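Local coordinates for protease VP4 (PDB 2GEF), which cleaves peptide bonds as a serine protease with a serine/lysine catalytic dyad, the protease portion of a birnavirus structural polyprotein, at residues Asp103-Arg115 / Ser119-Ala131. Residues are numbered along the deposited sequence; the frame is centred on the assembly and turned at random.
Sequences DLTILPVADVFWR and SADVDVVWNDMPA
Strands 111-114 and 120-126 form a beta hairpin, running antiparallel at 167°, with Val112 opposite Val122 and Trp114 opposite Ala120 as non-hydrogen-bonded pairs. Phe113 and Asp121 make the hydrogen-bonded pair between them: Phe113 N reaches Asp121 O at 2.9 Å, and Asp121 N returns a bond to Phe113 O. Where the turn begins, Arg115 N donates to Ser119 O and closes it. The chain bends at Ala110, and strand 104-109 leaves almost perpendicular to 120-126, at 98°, to join strands 43-52 and 75-77. The contact thus couples two sheets of this S50 protease, away from its catalytic dyad. At the corner, Ala110 N donates to Asp123 O, and Val125 N gives a nearly straight but long bond of 3.3 Å to Pro108 O.

On the face carrying Val112, Trp114, Ala120 and Val122, Val112 CG1 touches both Ala120 CB and Val122 CG2. This methyl, anti to the backbone N (chi1 -171°), also lies over the Trp114 ring, near its rim. Ala120 CB covers the same face, 4.1 Å from the centroid of the five-membered ring in a CH-pi contact, while Trp114 NE1 bonds to Val150 O. Val122 turns its other methyl, CG1, to Val109 CG1 at 3.5 Å, carrying the apolar layer round the corner. Farther along, Pro108 CB abuts the amide of Asn127, whose ND2 is held by Glu46 and Tyr48. Near the turn, Arg115 reaches along Ser119 to form a salt bridge with Asp121; the two planes are steeply inclined, and Arg115 NE meets Asp121 OD2 on the syn side but tilted from the carboxylate plane, at 3.3 Å.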
ATOM      1  N   ASP A 103      -7.280  10.209  10.285  1.00 10.27           N
ATOM      2  CA  ASP A 103      -7.929   9.185   9.443  1.00 11.74           C
ATOM      3  C   ASP A 103      -7.230   9.026   8.116  1.00 11.00           C
ATOM      4  O   ASP A 103      -6.615   9.948   7.617  1.00 13.63           O
ATOM      5  CB  ASP A 103      -9.431   9.540   9.197  1.00 11.14           C
ATOM      6  CG  ASP A 103     -10.246   9.584  10.516  1.00 11.67           C
ATOM      7  OD1 ASP A 103      -9.825   9.093  11.535  1.00 16.16           O
ATOM      8  OD2 ASP A 103     -11.350  10.150  10.553  1.00 22.89           O
ATOM      9  N   LEU A 104      -7.384   7.915   7.464  1.00 10.59           N
ATOM     10  CA  LEU A 104      -6.762   7.820   6.142  1.00  9.50           C
ATOM     11  C   LEU A 104      -7.788   7.047   5.371  1.00  9.96           C
ATOM     12  O   LEU A 104      -8.683   6.455   5.991  1.00  6.67           O
ATOM     13  CB  LEU A 104      -5.430   7.031   6.152  1.00 10.66           C
ATOM     14  CG  LEU A 104      -4.114   7.620   6.796  1.00 11.77           C
ATOM     15  CD1 LEU A 104      -3.794   6.917   8.136  1.00  7.51           C
ATOM     16  CD2 LEU A 104      -2.873   7.419   5.811  1.00  8.66           C
ATOM     17  N   THR A 105      -7.690   7.121   4.042  1.00  8.16           N
ATOM     18  CA  THR A 105      -8.476   6.340   3.163  1.00  9.17           C
ATOM     19  C   THR A 105      -7.532   5.663   2.233  1.00 11.71           C
ATOM     20  O   THR A 105      -6.534   6.298   1.824  1.00 16.10           O
ATOM     21  CB  THR A 105      -9.320   7.357   2.330  1.00  8.96           C
ATOM     22  OG1 THR A 105     -10.100   8.110   3.241  1.00  6.67           O
ATOM     23  CG2 THR A 105     -10.323   6.635   1.535  1.00  7.63           C
ATOM     24  N   ILE A 106      -7.757   4.403   1.867  1.00 11.13           N
ATOM     25  CA  ILE A 106      -6.899   3.744   0.857  1.00  7.55           C
ATOM     26  C   ILE A 106      -7.764   3.452  -0.398  1.00 10.08           C
ATOM     27  O   ILE A 106      -8.991   3.305  -0.323  1.00  8.40           O
ATOM     28  CB  ILE A 106      -6.259   2.441   1.445  1.00  8.39           C
ATOM     29  CG1 ILE A 106      -7.377   1.510   1.872  1.00  8.19           C
ATOM     30  CG2 ILE A 106      -5.435   2.787   2.660  1.00  5.21           C
ATOM     31  CD1 ILE A 106      -7.097   0.039   2.173  1.00  4.31           C
ATOM     32  N   LEU A 107      -7.144   3.505  -1.547  1.00  9.15           N
ATOM     33  CA  LEU A 107      -7.828   3.471  -2.845  1.00 11.48           C
ATOM     34  C   LEU A 107      -7.049   2.622  -3.833  1.00 11.44           C
ATOM     35  O   LEU A 107      -5.785   2.769  -3.934  1.00 14.34           O
ATOM     36  CB  LEU A 107      -7.993   4.891  -3.480  1.00 10.97           C
ATOM     37  CG  LEU A 107      -8.725   5.929  -2.555  1.00 12.61           C
ATOM     38  CD1 LEU A 107      -8.391   7.375  -2.977  1.00 10.60           C
ATOM     39  CD2 LEU A 107     -10.155   5.683  -2.563  1.00 11.05           C
ATOM     40  N   PRO A 108      -7.749   1.772  -4.598  1.00 11.23           N
ATOM     41  CA  PRO A 108      -6.932   1.022  -5.601  1.00 11.56           C
ATOM     42  C   PRO A 108      -6.450   1.993  -6.636  1.00 10.75           C
ATOM     43  O   PRO A 108      -7.125   2.913  -6.916  1.00 12.49           O
ATOM     44  CB  PRO A 108      -7.902  -0.068  -6.162  1.00 10.62           C
ATOM     45  CG  PRO A 108      -9.274   0.227  -5.447  1.00 12.56           C
ATOM     46  CD  PRO A 108      -9.187   1.479  -4.646  1.00  8.75           C
ATOM     47  N   VAL A 109      -5.247   1.838  -7.183  1.00 13.63           N
ATOM     48  CA  VAL A 109      -4.782   2.713  -8.273  1.00 12.04           C
ATOM     49  C   VAL A 109      -4.146   1.901  -9.494  1.00 12.90           C
ATOM     50  O   VAL A 109      -3.299   0.980  -9.256  1.00 13.57           O
ATOM     51  CB  VAL A 109      -3.796   3.705  -7.717  1.00 15.48           C
ATOM     52  CG1 VAL A 109      -4.335   4.357  -6.422  1.00 14.79           C
ATOM     53  CG2 VAL A 109      -2.505   3.036  -7.385  1.00 15.79           C
ATOM     54  N   ALA A 110      -4.473   2.259 -10.753  1.00  8.16           N
ATOM     55  CA  ALA A 110      -3.842   1.634 -11.902  1.00  8.10           C
ATOM     56  C   ALA A 110      -2.514   2.220 -12.323  1.00  7.16           C
ATOM     57  O   ALA A 110      -1.822   1.581 -13.009  1.00 10.40           O
ATOM     58  CB  ALA A 110      -4.753   1.761 -13.027  1.00  7.24           C
ATOM     59  N   ASP A 111      -2.163   3.445 -11.945  1.00  6.75           N
ATOM     60  CA  ASP A 111      -0.973   4.108 -12.383  1.00  8.96           C
ATOM     61  C   ASP A 111      -0.805   5.464 -11.722  1.00 10.21           C
ATOM     62  O   ASP A 111      -1.726   5.975 -11.133  1.00 11.02           O
ATOM     63  CB  ASP A 111      -1.012   4.401 -13.890  1.00  9.15           C
ATOM     64  CG  ASP A 111       0.403   4.410 -14.530  1.00 11.76           C
ATOM     65  OD1 ASP A 111       1.462   4.245 -13.817  1.00 14.44           O
ATOM     66  OD2 ASP A 111       0.460   4.568 -15.756  1.00 16.95           O
ATOM     67  N   VAL A 112       0.363   6.075 -11.938  1.00 11.34           N
ATOM     68  CA  VAL A 112       0.827   7.265 -11.195  1.00 10.92           C
ATOM     69  C   VAL A 112       1.833   8.043 -12.018  1.00 10.99           C
ATOM     70  O   VAL A 112       2.882   7.521 -12.486  1.00 10.18           O
ATOM     71  CB  VAL A 112       1.497   6.958  -9.770  1.00 10.87           C
ATOM     72  CG1 VAL A 112       1.722   8.325  -9.001  1.00  9.74           C
ATOM     73  CG2 VAL A 112       0.568   6.075  -8.928  1.00  9.00           C
ATOM     74  N   PHE A 113       1.486   9.315 -12.181  1.00 11.85           N
ATOM     75  CA  PHE A 113       2.255  10.225 -13.003  1.00 13.95           C
ATOM     76  C   PHE A 113       2.638  11.286 -12.040  1.00 13.55           C
ATOM     77  O   PHE A 113       1.755  11.970 -11.601  1.00 15.15           O
ATOM     78  CB  PHE A 113       1.382  10.794 -14.178  1.00 13.77           C
ATOM     79  CG  PHE A 113       0.654   9.687 -14.948  1.00 18.22           C
ATOM     80  CD1 PHE A 113       1.366   8.855 -15.849  1.00 19.19           C
ATOM     81  CD2 PHE A 113      -0.716   9.407 -14.664  1.00 20.21           C
ATOM     82  CE1 PHE A 113       0.744   7.786 -16.477  1.00 20.40           C
ATOM     83  CE2 PHE A 113      -1.371   8.409 -15.284  1.00 20.41           C
ATOM     84  CZ  PHE A 113      -0.632   7.555 -16.231  1.00 19.71           C
ATOM     85  N   TRP A 114       3.931  11.373 -11.696  1.00 13.24           N
ATOM     86  CA  TRP A 114       4.524  12.478 -10.911  1.00 14.08           C
ATOM     87  C   TRP A 114       4.658  13.767 -11.731  1.00 13.86           C
ATOM     88  O   TRP A 114       4.873  13.758 -12.991  1.00 17.03           O
ATOM     89  CB  TRP A 114       5.912  12.157 -10.281  1.00 13.03           C
ATOM     90  CG  TRP A 114       5.749  11.273  -9.034  1.00 15.79           C
ATOM     91  CD1 TRP A 114       5.717  11.647  -7.717  1.00 15.84           C
ATOM     92  CD2 TRP A 114       5.556   9.867  -9.049  1.00 16.12           C
ATOM     93  NE1 TRP A 114       5.481  10.563  -6.913  1.00 17.02           N
ATOM     94  CE2 TRP A 114       5.447   9.446  -7.711  1.00 13.53           C
ATOM     95  CE3 TRP A 114       5.563   8.889 -10.084  1.00 16.68           C
ATOM     96  CZ2 TRP A 114       5.235   8.097  -7.366  1.00 16.46           C
ATOM     97  CZ3 TRP A 114       5.361   7.540  -9.741  1.00 16.59           C
ATOM     98  CH2 TRP A 114       5.206   7.167  -8.350  1.00 11.63           C
ATOM     99  N   ARG A 115       4.430  14.861 -11.001  1.00 12.45           N
ATOM    100  CA  ARG A 115       4.808  16.179 -11.401  1.00 11.05           C
ATOM    101  C   ARG A 115       6.216  16.489 -10.808  1.00 11.97           C
ATOM    102  O   ARG A 115       6.631  15.927  -9.769  1.00  9.96           O
ATOM    103  CB  ARG A 115       3.782  17.106 -10.808  1.00 11.81           C
ATOM    104  CG  ARG A 115       2.316  16.773 -11.119  1.00 11.92           C
ATOM    105  CD  ARG A 115       1.520  18.085 -11.004  1.00 18.99           C
ATOM    106  NE  ARG A 115       0.252  17.917 -11.641  1.00 19.83           N
ATOM    107  CZ  ARG A 115      -0.813  18.684 -11.541  1.00 20.97           C
ATOM    108  NH1 ARG A 115      -0.825  19.828 -10.859  1.00 22.23           N
ATOM    109  NH2 ARG A 115      -1.892  18.258 -12.173  1.00 24.58           N
ATOM    110  N   SER A 119       4.218  16.055  -6.058  1.00 10.78           N
ATOM    111  CA  SER A 119       2.834  15.663  -6.207  1.00 11.50           C
ATOM    112  C   SER A 119       2.681  14.717  -7.384  1.00 11.51           C
ATOM    113  O   SER A 119       3.586  14.619  -8.189  1.00 12.02           O
ATOM    114  CB  SER A 119       1.951  16.886  -6.457  1.00 11.53           C
ATOM    115  OG  SER A 119       2.203  17.386  -7.699  1.00 12.59           O
ATOM    116  N   ALA A 120       1.502  14.115  -7.541  1.00 12.29           N
ATOM    117  CA  ALA A 120       1.220  13.147  -8.643  1.00 10.69           C
ATOM    118  C   ALA A 120      -0.245  13.061  -9.025  1.00 11.35           C
ATOM    119  O   ALA A 120      -1.148  13.224  -8.198  1.00  6.83           O
ATOM    120  CB  ALA A 120       1.679  11.738  -8.198  1.00 11.56           C
ATOM    121  N   ASP A 121      -0.465  12.802 -10.318  1.00 11.25           N
ATOM    122  CA  ASP A 121      -1.772  12.575 -10.812  1.00 12.13           C
ATOM    123  C   ASP A 121      -1.861  11.055 -10.761  1.00 11.94           C
ATOM    124  O   ASP A 121      -0.993  10.372 -11.238  1.00 12.87           O
ATOM    125  CB  ASP A 121      -1.839  13.110 -12.265  1.00 10.43           C
ATOM    126  CG  ASP A 121      -1.909  14.559 -12.309  1.00 14.99           C
ATOM    127  OD1 ASP A 121      -2.846  15.186 -11.757  1.00 16.33           O
ATOM    128  OD2 ASP A 121      -0.968  15.143 -12.855  1.00 22.87           O
ATOM    129  N   VAL A 122      -2.904  10.526 -10.160  1.00 13.18           N
ATOM    130  CA  VAL A 122      -2.921   9.133  -9.768  1.00 12.15           C
ATOM    131  C   VAL A 122      -4.207   8.701 -10.392  1.00 13.60           C
ATOM    132  O   VAL A 122      -5.285   9.342 -10.198  1.00 11.91           O
ATOM    133  CB  VAL A 122      -2.866   8.891  -8.185  1.00 12.98           C
ATOM    134  CG1 VAL A 122      -3.384   7.488  -7.685  1.00  9.07           C
ATOM    135  CG2 VAL A 122      -1.485   9.266  -7.546  1.00  7.43           C
ATOM    136  N   ASP A 123      -4.071   7.642 -11.175  1.00 10.97           N
ATOM    137  CA  ASP A 123      -5.253   7.030 -11.765  1.00 13.55           C
ATOM    138  C   ASP A 123      -5.951   6.133 -10.709  1.00 11.74           C
ATOM    139  O   ASP A 123      -5.559   5.001 -10.506  1.00  8.41           O
ATOM    140  CB  ASP A 123      -4.782   6.256 -13.014  1.00 14.86           C
ATOM    141  CG  ASP A 123      -5.874   5.633 -13.796  1.00 14.06           C
ATOM    142  OD1 ASP A 123      -7.054   5.772 -13.496  1.00 15.51           O
ATOM    143  OD2 ASP A 123      -5.495   5.003 -14.802  1.00 19.39           O
ATOM    144  N   VAL A 124      -6.961   6.669 -10.042  1.00  9.69           N
ATOM    145  CA  VAL A 124      -7.717   5.937  -9.037  1.00  9.65           C
ATOM    146  C   VAL A 124      -8.769   5.114  -9.813  1.00 10.92           C
ATOM    147  O   VAL A 124      -9.373   5.572 -10.713  1.00 11.99           O
ATOM    148  CB  VAL A 124      -8.452   6.920  -8.041  1.00 10.85           C
ATOM    149  CG1 VAL A 124      -9.390   6.254  -6.970  1.00  3.63           C
ATOM    150  CG2 VAL A 124      -7.477   7.924  -7.384  1.00  4.78           C
ATOM    151  N   VAL A 125      -8.968   3.884  -9.437  1.00 13.09           N
ATOM    152  CA  VAL A 125      -9.883   2.992 -10.124  1.00 13.14           C
ATOM    153  C   VAL A 125     -10.843   2.355  -9.063  1.00 13.78           C
ATOM    154  O   VAL A 125     -10.558   2.365  -7.845  1.00 12.12           O
ATOM    155  CB  VAL A 125      -9.075   1.836 -10.964  1.00 13.92           C
ATOM    156  CG1 VAL A 125      -8.384   2.363 -12.326  1.00 10.07           C
ATOM    157  CG2 VAL A 125      -8.094   0.942 -10.087  1.00 12.03           C
ATOM    158  N   TRP A 126     -11.923   1.762  -9.549  1.00 14.04           N
ATOM    159  CA  TRP A 126     -12.685   0.756  -8.835  1.00 15.49           C
ATOM    160  C   TRP A 126     -12.252  -0.614  -9.327  1.00 15.95           C
ATOM    161  O   TRP A 126     -12.242  -0.917 -10.536  1.00 15.96           O
ATOM    162  CB  TRP A 126     -14.189   0.924  -9.102  1.00 17.41           C
ATOM    163  CG  TRP A 126     -14.770   2.228  -8.634  1.00 20.79           C
ATOM    164  CD1 TRP A 126     -14.056   3.337  -8.195  1.00 21.91           C
ATOM    165  CD2 TRP A 126     -16.147   2.593  -8.585  1.00 20.84           C
ATOM    166  NE1 TRP A 126     -14.936   4.358  -7.832  1.00 25.43           N
ATOM    167  CE2 TRP A 126     -16.222   3.909  -8.025  1.00 24.72           C
ATOM    168  CE3 TRP A 126     -17.337   1.925  -8.890  1.00 26.67           C
ATOM    169  CZ2 TRP A 126     -17.443   4.573  -7.816  1.00 20.72           C
ATOM    170  CZ3 TRP A 126     -18.546   2.585  -8.661  1.00 19.28           C
ATOM    171  CH2 TRP A 126     -18.577   3.891  -8.146  1.00 20.72           C
ATOM    172  N   ASN A 127     -11.882  -1.451  -8.369  1.00 16.64           N
ATOM    173  CA  ASN A 127     -11.553  -2.875  -8.578  1.00 17.69           C
ATOM    174  C   ASN A 127     -12.698  -3.414  -7.701  1.00 19.35           C
ATOM    175  O   ASN A 127     -13.172  -2.668  -6.824  1.00 22.02           O
ATOM    176  CB  ASN A 127     -10.091  -3.222  -8.023  1.00 13.86           C
ATOM    177  CG  ASN A 127     -10.005  -3.235  -6.480  1.00 14.22           C
ATOM    178  OD1 ASN A 127     -11.025  -3.296  -5.734  1.00  8.45           O
ATOM    179  ND2 ASN A 127      -8.798  -3.279  -6.000  1.00  5.47           N
ATOM    180  N   ASP A 128     -13.236  -4.608  -7.921  1.00 19.33           N
ATOM    181  CA  ASP A 128     -14.446  -4.972  -7.149  1.00 18.43           C
ATOM    182  C   ASP A 128     -14.028  -5.919  -6.019  1.00 18.05           C
ATOM    183  O   ASP A 128     -14.669  -6.901  -5.666  1.00 15.36           O
ATOM    184  CB  ASP A 128     -15.557  -5.534  -8.027  1.00 20.10           C
ATOM    185  CG  ASP A 128     -15.754  -4.729  -9.301  1.00 24.46           C
ATOM    186  OD1 ASP A 128     -16.651  -3.855  -9.320  1.00 27.30           O
ATOM    187  OD2 ASP A 128     -15.000  -4.959 -10.291  1.00 27.80           O
HETATM  188  N   MSE A 129     -12.918  -5.553  -5.395  1.00 19.39           N
HETATM  189  CA  MSE A 129     -12.267  -6.435  -4.466  1.00 19.09           C
HETATM  190  C   MSE A 129     -12.924  -6.078  -3.128  1.00 18.10           C
HETATM  191  O   MSE A 129     -13.585  -5.019  -3.035  1.00 15.71           O
HETATM  192  CB  MSE A 129     -10.757  -6.200  -4.539  1.00 20.49           C
HETATM  193  CG  MSE A 129     -10.191  -6.470  -5.956  1.00 24.22           C
HETATM  194 SE   MSE A 129     -10.323  -8.385  -6.509  1.00 49.23          SE
HETATM  195  CE  MSE A 129      -9.383  -8.957  -4.878  1.00 43.74           C
ATOM    196  N   PRO A 130     -12.815  -6.959  -2.124  1.00 17.36           N
ATOM    197  CA  PRO A 130     -13.312  -6.583  -0.793  1.00 18.80           C
ATOM    198  C   PRO A 130     -12.393  -5.595  -0.090  1.00 18.46           C
ATOM    199  O   PRO A 130     -11.326  -5.266  -0.600  1.00 17.90           O
ATOM    200  CB  PRO A 130     -13.261  -7.930  -0.009  1.00 18.78           C
ATOM    201  CG  PRO A 130     -12.038  -8.495  -0.507  1.00 19.89           C
ATOM    202  CD  PRO A 130     -12.264  -8.324  -2.087  1.00 19.59           C
ATOM    203  N   ALA A 131     -12.813  -5.105   1.072  1.00 18.56           N
ATOM    204  CA  ALA A 131     -11.973  -4.301   1.935  1.00 17.12           C
ATOM    205  C   ALA A 131     -10.615  -4.980   2.198  1.00 17.04           C
ATOM    206  O   ALA A 131     -10.507  -6.204   2.225  1.00 18.57           O
ATOM    207  CB  ALA A 131     -12.714  -4.007   3.200  1.00 15.99           C
TER